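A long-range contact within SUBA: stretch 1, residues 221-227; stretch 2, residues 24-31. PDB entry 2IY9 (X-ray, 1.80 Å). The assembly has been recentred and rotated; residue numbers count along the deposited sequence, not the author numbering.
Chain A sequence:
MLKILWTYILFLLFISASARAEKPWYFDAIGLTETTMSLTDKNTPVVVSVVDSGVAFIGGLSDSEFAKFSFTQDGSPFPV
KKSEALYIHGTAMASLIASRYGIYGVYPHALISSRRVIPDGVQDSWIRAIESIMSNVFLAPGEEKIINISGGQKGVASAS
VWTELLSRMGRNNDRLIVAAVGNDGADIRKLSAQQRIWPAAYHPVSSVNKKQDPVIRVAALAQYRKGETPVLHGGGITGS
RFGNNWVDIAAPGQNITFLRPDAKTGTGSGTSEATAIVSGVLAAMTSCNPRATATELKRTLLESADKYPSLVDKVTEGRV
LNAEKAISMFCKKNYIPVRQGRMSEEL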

# COMPACT_ATOMS: atom_id res chain seq x y z
N LEU A 221 6.51 9.09 6.58
CA LEU A 221 7.40 10.24 6.75
C LEU A 221 6.64 11.50 7.09
O LEU A 221 5.51 11.70 6.63
CB LEU A 221 8.18 10.49 5.46
CG LEU A 221 9.17 9.41 5.03
CD1 LEU A 221 9.64 9.64 3.61
CD2 LEU A 221 10.35 9.32 6.02
N ALA A 222 7.29 12.36 7.87
CA ALA A 222 6.81 13.73 8.10
C ALA A 222 6.90 14.53 6.80
O ALA A 222 7.66 14.19 5.89
CB ALA A 222 7.64 14.39 9.18
N GLN A 223 6.12 15.60 6.73
CA GLN A 223 6.13 16.48 5.56
C GLN A 223 7.53 17.01 5.29
O GLN A 223 8.24 17.42 6.22
CB GLN A 223 5.17 17.64 5.78
CG GLN A 223 4.97 18.53 4.56
CD GLN A 223 3.78 19.44 4.71
OE1 GLN A 223 2.86 19.16 5.49
NE2 GLN A 223 3.78 20.55 3.97
N TYR A 224 7.92 16.99 4.02
CA TYR A 224 9.18 17.55 3.57
C TYR A 224 9.05 18.07 2.13
O TYR A 224 8.15 17.66 1.38
CB TYR A 224 10.30 16.51 3.65
CG TYR A 224 10.11 15.30 2.74
CD1 TYR A 224 10.79 15.20 1.53
CD2 TYR A 224 9.25 14.26 3.11
CE1 TYR A 224 10.62 14.08 0.70
CE2 TYR A 224 9.08 13.14 2.29
CZ TYR A 224 9.76 13.06 1.09
OH TYR A 224 9.57 11.94 0.28
N ARG A 225 9.97 18.95 1.75
CA ARG A 225 10.08 19.39 0.36
C ARG A 225 11.25 18.63 -0.24
O ARG A 225 12.22 18.33 0.46
CB ARG A 225 10.39 20.89 0.28
CG ARG A 225 9.50 21.80 1.10
CD ARG A 225 9.79 23.26 0.76
NE ARG A 225 9.09 23.68 -0.45
CZ ARG A 225 8.09 24.55 -0.49
NH1 ARG A 225 7.66 25.16 0.62
NH2 ARG A 225 7.52 24.84 -1.65
N LYS A 226 11.17 18.35 -1.54
CA LYS A 226 12.31 17.77 -2.25
C LYS A 226 13.57 18.56 -1.92
O LYS A 226 13.56 19.79 -1.95
CB LYS A 226 12.06 17.79 -3.76
CG LYS A 226 13.14 17.10 -4.58
CD LYS A 226 12.68 16.90 -6.01
CE LYS A 226 13.45 15.78 -6.69
NZ LYS A 226 13.30 14.51 -5.93
N GLY A 227 14.65 17.85 -1.58
CA GLY A 227 15.87 18.52 -1.14
C GLY A 227 16.08 18.48 0.37
O GLY A 227 17.21 18.51 0.83
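Stretch 2 24-31: PWYFDAIG

Stretch 2 is a short helix, with residues 26-29 clearly helical, that packs on an extended, irregular segment of stretch 1. Residues that touch are at least 194 positions apart in the chain. The stretches run in the same general direction: Gln223 is nearest Tyr26, with CA atoms 7.7 Å apart, and further along Lys226 is nearest Ala29, with CA atoms 4.4 Å apart. Here Lys226 N is 4.0 Å from Ala29 CA. No direct hydrogen bond joins the stretches, and the contact buries 400 Å² in all.

Trp25 has the most surface covered by the other stretch. Its CA-to-CB bond points toward stretch 1. With chi1 at 72° (p) and chi2 at -97°, the indole lies along the backbone of residues 222-224. Gln223 CA sits over one face of the indole, 3.6 Å from Trp25 CH2. The Gln223 side chain is extended, with chi1 and chi2 both t. This carries its methylene across the indole: Gln223 CG is 3.8 Å from the centroid of the Trp25 five-membered ring, a CH-pi contact close to the ring normal. The amide stays over the same face, with CD above the five-membered ring; OE1 is hydrogen-bonded elsewhere in the structure, as is Trp25 NE1. Tyr224 O approaches Trp25 CE3 at 3.3 Å.

Tyr224 starts away from stretch 2, but chi1 is 64° (p), and this rotamer brings its ring back to the helix. Trp25 directs an edge toward the Tyr224 face in an offset edge-to-face pair. The centroid of the Trp25 six-membered ring is 5.6 Å from that of the Tyr224 ring, and the planes meet at 70°. The closest side-chain atoms are Tyr224 CD2 and Trp25 CZ3, at 3.8 Å. Ala29 CB lies over a Tyr224 ring face, 4.2 Å from its centroid, and is 3.5 Å from Tyr224 O. At the ring's far end, Tyr224 OH is 3.8 Å from Ile30 CG2. The hydroxyl donates to water 1, with Tyr224 OH 2.7 Å from the water O. The same water donates to the helix carbonyl, with its O 3.1 Å from Ala29 O. It thus supplies a polar link between the stretches.

The Lys226 CA-to-CB bond points toward stretch 2; the side chain is t through chi3, then turns at chi4 (57°, p). Its aliphatic part passes Asp28, with Lys226 CD 3.8 Å from Asp28 O. That carbonyl accepts a hydrogen bond from Gly31, Gly31 N to Asp28 O being 3.2 Å. Gly31, with positive phi, follows the helix in a Schellman motif.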

# COMPACT_ATOMS: atom_id res chain seq x y z
N PRO A 24 -1.22 17.87 -4.00
CA PRO A 24 -0.69 17.85 -2.63
C PRO A 24 0.83 17.95 -2.54
O PRO A 24 1.53 17.69 -3.51
CB PRO A 24 -1.15 16.50 -2.08
CG PRO A 24 -1.51 15.69 -3.27
CD PRO A 24 -1.94 16.63 -4.34
N TRP A 25 1.33 18.33 -1.35
CA TRP A 25 2.76 18.52 -1.12
C TRP A 25 3.63 17.37 -1.58
O TRP A 25 4.74 17.58 -2.07
CB TRP A 25 3.02 18.81 0.37
CG TRP A 25 2.85 17.63 1.32
CD1 TRP A 25 1.75 17.32 2.06
CD2 TRP A 25 3.83 16.62 1.63
NE1 TRP A 25 1.98 16.19 2.82
CE2 TRP A 25 3.25 15.74 2.57
CE3 TRP A 25 5.15 16.39 1.21
CZ2 TRP A 25 3.94 14.64 3.10
CZ3 TRP A 25 5.83 15.27 1.73
CH2 TRP A 25 5.23 14.43 2.68
N TYR A 26 3.14 16.14 -1.44
CA TYR A 26 3.98 14.96 -1.69
C TYR A 26 4.25 14.64 -3.16
O TYR A 26 5.16 13.87 -3.46
CB TYR A 26 3.47 13.73 -0.93
CG TYR A 26 2.03 13.35 -1.16
CD1 TYR A 26 1.67 12.47 -2.18
CD2 TYR A 26 1.02 13.86 -0.34
CE1 TYR A 26 0.34 12.10 -2.38
CE2 TYR A 26 -0.33 13.50 -0.54
CZ TYR A 26 -0.66 12.62 -1.56
OH TYR A 26 -1.97 12.26 -1.77
N PHE A 27 3.47 15.23 -4.07
CA PHE A 27 3.74 15.03 -5.49
C PHE A 27 5.14 15.53 -5.88
O PHE A 27 5.95 14.76 -6.40
CB PHE A 27 2.63 15.66 -6.35
CG PHE A 27 1.43 14.75 -6.58
CD1 PHE A 27 0.79 14.11 -5.51
CD2 PHE A 27 0.93 14.55 -7.86
CE1 PHE A 27 -0.31 13.28 -5.73
CE2 PHE A 27 -0.18 13.72 -8.08
CZ PHE A 27 -0.79 13.08 -7.01
N ASP A 28 5.43 16.80 -5.59
CA ASP A 28 6.77 17.32 -5.87
C ASP A 28 7.84 16.63 -5.01
O ASP A 28 8.94 16.35 -5.49
CB ASP A 28 6.79 18.84 -5.69
CG ASP A 28 6.20 19.59 -6.89
OD1 ASP A 28 5.82 18.95 -7.90
OD2 ASP A 28 6.11 20.83 -6.83
N ALA A 29 7.49 16.30 -3.77
CA ALA A 29 8.45 15.68 -2.84
C ALA A 29 8.97 14.34 -3.35
O ALA A 29 10.15 14.01 -3.18
CB ALA A 29 7.84 15.54 -1.44
N ILE A 30 8.10 13.57 -4.01
CA ILE A 30 8.50 12.27 -4.55
C ILE A 30 8.78 12.25 -6.06
O ILE A 30 9.12 11.19 -6.62
CB ILE A 30 7.50 11.15 -4.16
CG1 ILE A 30 6.20 11.26 -4.98
CG2 ILE A 30 7.23 11.18 -2.68
CD1 ILE A 30 5.28 10.06 -4.85
N GLY A 31 8.68 13.41 -6.71
CA GLY A 31 9.01 13.51 -8.13
C GLY A 31 7.90 13.01 -9.04
O GLY A 31 8.16 12.54 -10.17
O HOH W 1 11.27 11.52 -1.72